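Local structure of excinuclease ABC, subunit A. (Deinococcus radiodurans, 2VF7) at residues 325-329 against 330-334; 410-413 against 414-418; 631-634 against 635-638. The protein belongs to the UvrA family of zinc-containing ABC ATPases, binds DNA and nucleotide, and probably takes part in recognising damage for excision repair. The protein carries 1 engineered substitution. All coordinates share one frame; numbering follows the deposited sequence.

Contact 1. Residues 325-329 against 330-334; sequences RPYAE and EREPG
Arg331 N donates to Pro326 O at 2.7 Å with an N-H...O angle of 157°, a bond spanning five residues as helix 317-328 runs out. With Glu330 in the left-handed region of backbone space, this is the 6→1 bond of a Schellman-like turn. The companion bond is not made, since Glu330 N stays 3.7 Å from Tyr327 O. One step earlier, Glu329 N still reaches Arg325 O at 2.8 Å, so the chain completes a last helical link before it turns.

The side chains gather on two sides of this turn. On one, Glu329 and Arg331 lie alongside each other, pointing the same way. Glu329 OE1 forms a salt bridge with Arg331 NH1 at 2.8 Å. OE1 alone lies over a face of the guanidinium, and the carboxylate is tilted 54° against it, so this is not the in-plane, two-pronged pairing. Pro326 CB touches the backbone oxygen Arg331 O at 3.6 Å.

On the other side, Glu332 lays its CG over a face of the Tyr327 ring, a CH-pi contact 3.6 Å from the centroid. The same phenol ring meets Phe304 and packs against Leu349 and Ala353 of helix 345-365, so the turn packs against the next helix. Gln350 of that helix also bonds to Ala328 O, while Glu332 OE2 has a weak hydrogen bond to His335.

Beyond CG, the Glu332 chain bends (chi2 88°) and brings the carboxylate back toward the helix end. Glu332 OE1 comes to 3.2 Å from Pro326 O, two acceptors that do not bond to each other; that carbonyl oxygen already takes the N-H of Arg331.

Contact 2. Residues 410-413 against 414-418; sequences AGLH and PADTE
His413 O takes the N-H of Asp416 at 2.9 Å, with an N-H...O angle of 160°, closing a type I turn in which Pro414 and Ala415 are the two central residues. The turn leads from a loop after strand 402-406 into helix 417-428. From their place after that strand and their contact with the second P-loop, residues 410-413 probably correspond to the D-loop of ABC ATPases: Gly411 O bonds to Ser532 and His413 ND1 makes a weak hydrogen bond to Gly530 O, and Gly530 and Ser532 both belong to the P-loop that holds the second ADP.

Thr417 CG2 also closes on His413 O, at 3.7 Å.

The imidazole has CG anti to the backbone N (chi1 -163°), which sets it beside the proline that follows. Pro414 CD lies over one face, 3.5 Å from the ring centroid, a CH-pi contact. Ala415 CA lies at the ring edge, in its plane, and Ala415 CB comes to 3.3 Å from His413 CD2. Met793 packs on both His413 and Pro414, and Tyr836 of helix 834-840 touches Pro414 and Ala415.

Leu412 crosses Asp416 at about a right angle: its CD2 touches Asp416 CB at 3.6 Å, while the other branch, CD1, reaches Asp416 O at 3.7 Å.

Contact 3. Residues 631-634 against 635-638; sequences RFSF and NVKG
Ser633 and Asn635 supply the hydrogen bond of this contact, an ST turn: Asn635 N donates to Ser633 OG at 3.3 Å, with an N-H...O angle of 158°. The hydroxyl oxygen lies anti to the serine's own nitrogen (chi1 -164°), turned forward along the chain toward that N-H. A water lies 2.8 Å from Ser633 O, but it has more acceptors in reach than protons, and its approach to Val636 O is too short to trust, so a bridge between the two carbonyls is doubtful.

Phe634 and Asn635 lie side by side, pointing the same way, with ring and amide planes 69° apart and Phe634 CD1 3.4 Å from Asn635 OD1. Gly638 O stands over the centre of a face of the Arg631 guanidinium, 3.7 Å from Arg631 CZ.

The stronger polar partners lie outside. Arg631 NE bonds to Thr676, Asn635 OD1 and Phe634 O both accept from Arg599, and Arg671 makes a cation-pi contact with the Phe634 ring. The Phe634 side chain is about 9 Å from the zinc ion of the Cys641, Cys644, Cys664 and Cys667 site. The chemistry implies a bend shaped by one long internal hydrogen bond, with Arg599 and Thr676 giving the polar ends of Asn635 and Arg631 partners outside it.

All three contacts are closed by adjacent residues and follow one another in series, so none nests within or crosses another. From the N terminus, contact 1 ends helix 317-328 and starts the loop toward helix 345-365, at the surface. Contact 2 joins the loop after strand 402-406 to helix 417-428 and brings the first mixed sheet's half of the chain against the P-loop of the second. Contact 3 bends the long loop between helix 620-624 and strand 649-652, near the second zinc site. Nearest atoms of contacts 1 and 2 are about 17 Å apart; contact 3 lies on the opposite side of the chain's centre from both.

Contact 1. Residues 325-329 against 330-334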
loop_
_atom_site.group_PDB
_atom_site.type_symbol
_atom_site.label_atom_id
_atom_site.label_comp_id
_atom_site.label_asym_id
_atom_site.label_seq_id
_atom_site.Cartn_x
_atom_site.Cartn_y
_atom_site.Cartn_z
ATOM N N ARG A 325 -1.539 22.420 -32.193
ATOM C CA ARG A 325 -0.192 22.655 -32.757
ATOM C C ARG A 325 0.112 24.026 -33.404
ATOM O O ARG A 325 1.270 24.442 -33.402
ATOM C CB ARG A 325 0.289 21.485 -33.641
ATOM C CG ARG A 325 -0.259 21.434 -35.061
ATOM C CD ARG A 325 0.703 20.688 -35.982
ATOM N NE ARG A 325 0.909 19.300 -35.563
ATOM C CZ ARG A 325 0.273 18.251 -36.080
ATOM N NH1 ARG A 325 -0.622 18.416 -37.053
ATOM N NH2 ARG A 325 0.530 17.029 -35.623
ATOM N N PRO A 326 -0.908 24.727 -33.955
ATOM C CA PRO A 326 -0.666 26.109 -34.366
ATOM C C PRO A 326 -0.184 26.998 -33.215
ATOM O O PRO A 326 0.548 27.956 -33.444
ATOM C CB PRO A 326 -2.043 26.574 -34.859
ATOM C CG PRO A 326 -3.009 25.632 -34.255
ATOM C CD PRO A 326 -2.293 24.329 -34.261
ATOM N N TYR A 327 -0.596 26.680 -31.992
ATOM C CA TYR A 327 -0.138 27.401 -30.805
ATOM C C TYR A 327 1.284 26.991 -30.428
ATOM O O TYR A 327 2.044 27.789 -29.874
ATOM C CB TYR A 327 -1.097 27.167 -29.635
ATOM C CG TYR A 327 -2.451 27.830 -29.807
ATOM C CD1 TYR A 327 -3.370 27.363 -30.752
ATOM C CD2 TYR A 327 -2.814 28.922 -29.018
ATOM C CE1 TYR A 327 -4.612 27.975 -30.911
ATOM C CE2 TYR A 327 -4.054 29.542 -29.166
ATOM C CZ TYR A 327 -4.950 29.064 -30.112
ATOM O OH TYR A 327 -6.179 29.675 -30.252
ATOM N N ALA A 328 1.632 25.744 -30.748
ATOM C CA ALA A 328 2.963 25.194 -30.491
ATOM C C ALA A 328 4.005 25.714 -31.487
ATOM O O ALA A 328 5.143 26.018 -31.111
ATOM C CB ALA A 328 2.913 23.669 -30.520
ATOM N N GLU A 329 3.602 25.809 -32.754
ATOM C CA GLU A 329 4.481 26.251 -33.836
ATOM C C GLU A 329 4.445 27.777 -34.028
ATOM O O GLU A 329 4.986 28.308 -35.006
ATOM C CB GLU A 329 4.124 25.522 -35.140
ATOM C CG GLU A 329 4.218 23.992 -35.067
ATOM C CD GLU A 329 3.801 23.300 -36.367
ATOM O OE1 GLU A 329 2.943 23.856 -37.113
ATOM O OE2 GLU A 329 4.329 22.188 -36.637
ATOM N N GLU A 330 3.807 28.466 -33.080
ATOM C CA GLU A 330 3.729 29.928 -33.047
ATOM C C GLU A 330 3.046 30.520 -34.291
ATOM O O GLU A 330 3.537 31.484 -34.885
ATOM C CB GLU A 330 5.119 30.547 -32.813
ATOM C CG GLU A 330 5.849 30.017 -31.504
ATOM C CD GLU A 330 7.414 30.392 -31.626
ATOM O OE1 GLU A 330 8.174 29.507 -31.016
ATOM O OE2 GLU A 330 7.820 31.619 -32.200
ATOM N N ARG A 331 1.916 29.926 -34.682
ATOM C CA ARG A 331 1.068 30.464 -35.763
ATOM C C ARG A 331 -0.448 30.388 -35.482
ATOM O O ARG A 331 -1.212 29.810 -36.260
ATOM C CB ARG A 331 1.423 29.875 -37.149
ATOM C CG ARG A 331 2.358 28.665 -37.161
ATOM C CD ARG A 331 1.617 27.344 -37.069
ATOM N NE ARG A 331 1.084 26.892 -38.356
ATOM C CZ ARG A 331 0.513 25.701 -38.558
ATOM N NH1 ARG A 331 0.396 24.823 -37.561
ATOM N NH2 ARG A 331 0.057 25.385 -39.764
ATOM N N GLU A 332 -0.864 30.992 -34.368
ATOM C CA GLU A 332 -2.281 31.189 -34.037
ATOM C C GLU A 332 -2.870 32.234 -34.987
ATOM O O GLU A 332 -2.136 32.775 -35.820
ATOM C CB GLU A 332 -2.426 31.681 -32.593
ATOM C CG GLU A 332 -1.646 30.891 -31.559
ATOM C CD GLU A 332 -0.235 31.409 -31.365
ATOM O OE1 GLU A 332 0.698 30.824 -31.957
ATOM O OE2 GLU A 332 -0.063 32.405 -30.632
ATOM N N PRO A 333 -4.191 32.517 -34.896
ATOM C CA PRO A 333 -4.694 33.723 -35.562
ATOM C C PRO A 333 -3.860 34.949 -35.176
ATOM O O PRO A 333 -4.187 35.650 -34.214
ATOM C CB PRO A 333 -6.121 33.845 -35.023
ATOM C CG PRO A 333 -6.525 32.463 -34.758
ATOM C CD PRO A 333 -5.284 31.765 -34.254
ATOM N N GLY A 334 -2.780 35.181 -35.925
ATOM C CA GLY A 334 -1.768 36.179 -35.574
ATOM C C GLY A 334 -0.946 35.766 -34.359
ATOM O O GLY A 334 -1.394 34.965 -33.531
#

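Contact 2. Residues 410-413 against 414-418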
loop_
_atom_site.group_PDB
_atom_site.type_symbol
_atom_site.label_atom_id
_atom_site.label_comp_id
_atom_site.label_asym_id
_atom_site.label_seq_id
_atom_site.Cartn_x
_atom_site.Cartn_y
_atom_site.Cartn_z
ATOM N N ALA A 410 -3.107 -7.781 -30.082
ATOM C CA ALA A 410 -4.498 -8.205 -30.069
ATOM C C ALA A 410 -5.372 -7.025 -30.481
ATOM O O ALA A 410 -5.318 -5.957 -29.853
ATOM C CB ALA A 410 -4.890 -8.704 -28.699
ATOM N N GLY A 411 -6.162 -7.225 -31.540
ATOM C CA GLY A 411 -7.036 -6.186 -32.068
ATOM C C GLY A 411 -6.330 -5.291 -33.057
ATOM O O GLY A 411 -6.917 -4.333 -33.567
ATOM N N LEU A 412 -5.068 -5.598 -33.326
ATOM C CA LEU A 412 -4.301 -4.854 -34.292
ATOM C C LEU A 412 -4.419 -5.463 -35.669
ATOM O O LEU A 412 -4.290 -6.685 -35.835
ATOM C CB LEU A 412 -2.813 -4.790 -33.907
ATOM C CG LEU A 412 -2.175 -3.455 -33.521
ATOM C CD1 LEU A 412 -0.742 -3.476 -33.919
ATOM C CD2 LEU A 412 -2.863 -2.320 -34.227
ATOM N N HIS A 413 -4.639 -4.582 -36.644
ATOM C CA HIS A 413 -4.562 -4.897 -38.061
ATOM C C HIS A 413 -3.109 -5.093 -38.502
ATOM O O HIS A 413 -2.238 -4.379 -38.010
ATOM C CB HIS A 413 -5.139 -3.729 -38.849
ATOM C CG HIS A 413 -5.479 -4.069 -40.264
ATOM N ND1 HIS A 413 -6.701 -4.592 -40.624
ATOM C CD2 HIS A 413 -4.755 -3.983 -41.401
ATOM C CE1 HIS A 413 -6.718 -4.796 -41.928
ATOM N NE2 HIS A 413 -5.547 -4.440 -42.421
ATOM N N PRO A 414 -2.842 -6.029 -39.450
ATOM C CA PRO A 414 -1.470 -6.223 -39.939
ATOM C C PRO A 414 -0.831 -4.964 -40.519
ATOM O O PRO A 414 0.393 -4.846 -40.503
ATOM C CB PRO A 414 -1.615 -7.290 -41.027
ATOM C CG PRO A 414 -2.875 -7.977 -40.732
ATOM C CD PRO A 414 -3.777 -6.968 -40.092
ATOM N N ALA A 415 -1.650 -4.034 -41.016
ATOM C CA ALA A 415 -1.160 -2.752 -41.536
ATOM C C ALA A 415 -0.558 -1.850 -40.456
ATOM O O ALA A 415 0.118 -0.878 -40.780
ATOM C CB ALA A 415 -2.261 -2.017 -42.266
ATOM N N ASP A 416 -0.795 -2.179 -39.184
ATOM C CA ASP A 416 -0.367 -1.334 -38.078
ATOM C C ASP A 416 0.713 -1.911 -37.156
ATOM O O ASP A 416 1.093 -1.247 -36.201
ATOM C CB ASP A 416 -1.576 -0.918 -37.240
ATOM C CG ASP A 416 -2.515 0.032 -37.982
ATOM O OD1 ASP A 416 -2.080 0.699 -38.948
ATOM O OD2 ASP A 416 -3.700 0.111 -37.592
ATOM N N THR A 417 1.222 -3.111 -37.442
ATOM C CA THR A 417 2.180 -3.763 -36.530
ATOM C C THR A 417 3.565 -3.097 -36.477
ATOM O O THR A 417 4.218 -3.129 -35.440
ATOM C CB THR A 417 2.299 -5.325 -36.719
ATOM O OG1 THR A 417 3.317 -5.641 -37.669
ATOM C CG2 THR A 417 0.973 -5.945 -37.150
ATOM N N GLU A 418 3.986 -2.479 -37.575
ATOM C CA GLU A 418 5.198 -1.648 -37.606
ATOM C C GLU A 418 5.157 -0.458 -36.646
ATOM O O GLU A 418 6.196 -0.014 -36.159
ATOM C CB GLU A 418 5.480 -1.182 -39.028
ATOM C CG GLU A 418 6.710 -1.837 -39.657
ATOM C CD GLU A 418 6.622 -3.368 -39.790
ATOM O OE1 GLU A 418 7.556 -3.951 -40.385
ATOM O OE2 GLU A 418 5.638 -3.993 -39.324
#

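Contact 3. Residues 631-634 against 635-638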
loop_
_atom_site.group_PDB
_atom_site.type_symbol
_atom_site.label_atom_id
_atom_site.label_comp_id
_atom_site.label_asym_id
_atom_site.label_seq_id
_atom_site.Cartn_x
_atom_site.Cartn_y
_atom_site.Cartn_z
ATOM N N ARG A 631 -26.625 -32.070 -1.238
ATOM C CA ARG A 631 -25.402 -32.207 -0.452
ATOM C C ARG A 631 -24.123 -31.941 -1.280
ATOM O O ARG A 631 -23.090 -31.602 -0.735
ATOM C CB ARG A 631 -25.355 -33.620 0.148
ATOM C CG ARG A 631 -24.200 -33.925 1.088
ATOM C CD ARG A 631 -24.436 -33.276 2.449
ATOM N NE ARG A 631 -23.221 -33.251 3.264
ATOM C CZ ARG A 631 -23.207 -33.152 4.578
ATOM N NH1 ARG A 631 -24.342 -33.068 5.265
ATOM N NH2 ARG A 631 -22.048 -33.158 5.212
ATOM N N PHE A 632 -24.194 -32.119 -2.600
ATOM C CA PHE A 632 -22.991 -32.131 -3.422
ATOM C C PHE A 632 -22.896 -30.861 -4.256
ATOM O O PHE A 632 -22.033 -30.733 -5.122
ATOM C CB PHE A 632 -22.894 -33.428 -4.252
ATOM C CG PHE A 632 -22.930 -34.693 -3.414
ATOM C CD1 PHE A 632 -21.770 -35.197 -2.832
ATOM C CD2 PHE A 632 -24.125 -35.364 -3.194
ATOM C CE1 PHE A 632 -21.801 -36.357 -2.027
ATOM C CE2 PHE A 632 -24.171 -36.529 -2.384
ATOM C CZ PHE A 632 -23.002 -37.032 -1.816
ATOM N N SER A 633 -23.791 -29.919 -3.974
ATOM C CA SER A 633 -23.714 -28.589 -4.529
ATOM C C SER A 633 -22.795 -27.733 -3.655
ATOM O O SER A 633 -22.804 -27.851 -2.427
ATOM C CB SER A 633 -25.114 -27.963 -4.577
ATOM O OG SER A 633 -25.146 -26.822 -5.426
ATOM N N PHE A 634 -21.987 -26.882 -4.270
ATOM C CA PHE A 634 -21.271 -25.864 -3.497
ATOM C C PHE A 634 -21.999 -24.530 -3.613
ATOM O O PHE A 634 -21.456 -23.509 -3.229
ATOM C CB PHE A 634 -19.809 -25.735 -3.945
ATOM C CG PHE A 634 -19.642 -25.546 -5.422
ATOM C CD1 PHE A 634 -19.753 -24.280 -5.993
ATOM C CD2 PHE A 634 -19.395 -26.633 -6.249
ATOM C CE1 PHE A 634 -19.640 -24.114 -7.348
ATOM C CE2 PHE A 634 -19.278 -26.470 -7.606
ATOM C CZ PHE A 634 -19.389 -25.225 -8.158
ATOM N N ASN A 635 -23.225 -24.534 -4.146
ATOM C CA ASN A 635 -24.035 -23.305 -4.228
ATOM C C ASN A 635 -25.172 -23.286 -3.242
ATOM O O ASN A 635 -25.940 -22.329 -3.151
ATOM C CB ASN A 635 -24.502 -23.025 -5.654
ATOM C CG ASN A 635 -23.353 -22.741 -6.554
ATOM O OD1 ASN A 635 -22.405 -22.102 -6.132
ATOM N ND2 ASN A 635 -23.387 -23.251 -7.775
ATOM N N VAL A 636 -25.227 -24.338 -2.458
ATOM C CA VAL A 636 -26.280 -24.519 -1.499
ATOM C C VAL A 636 -25.620 -24.891 -0.165
ATOM O O VAL A 636 -24.663 -25.658 -0.127
ATOM C CB VAL A 636 -27.322 -25.570 -2.034
ATOM C CG1 VAL A 636 -28.139 -26.203 -0.926
ATOM C CG2 VAL A 636 -28.263 -24.915 -3.040
ATOM N N LYS A 637 -26.131 -24.314 0.913
ATOM C CA LYS A 637 -25.687 -24.610 2.268
ATOM C C LYS A 637 -25.948 -26.085 2.629
ATOM O O LYS A 637 -26.931 -26.681 2.156
ATOM C CB LYS A 637 -26.413 -23.649 3.210
ATOM C CG LYS A 637 -26.365 -23.969 4.657
ATOM C CD LYS A 637 -27.562 -23.328 5.372
ATOM C CE LYS A 637 -28.836 -24.162 5.167
ATOM N NZ LYS A 637 -29.962 -23.645 5.969
ATOM N N GLY A 638 -25.061 -26.681 3.434
ATOM C CA GLY A 638 -25.242 -28.076 3.893
ATOM C C GLY A 638 -24.034 -29.002 3.778
ATOM O O GLY A 638 -23.472 -29.427 4.797
HETATM O O HOH W 1 -24.229 -28.065 -0.047
#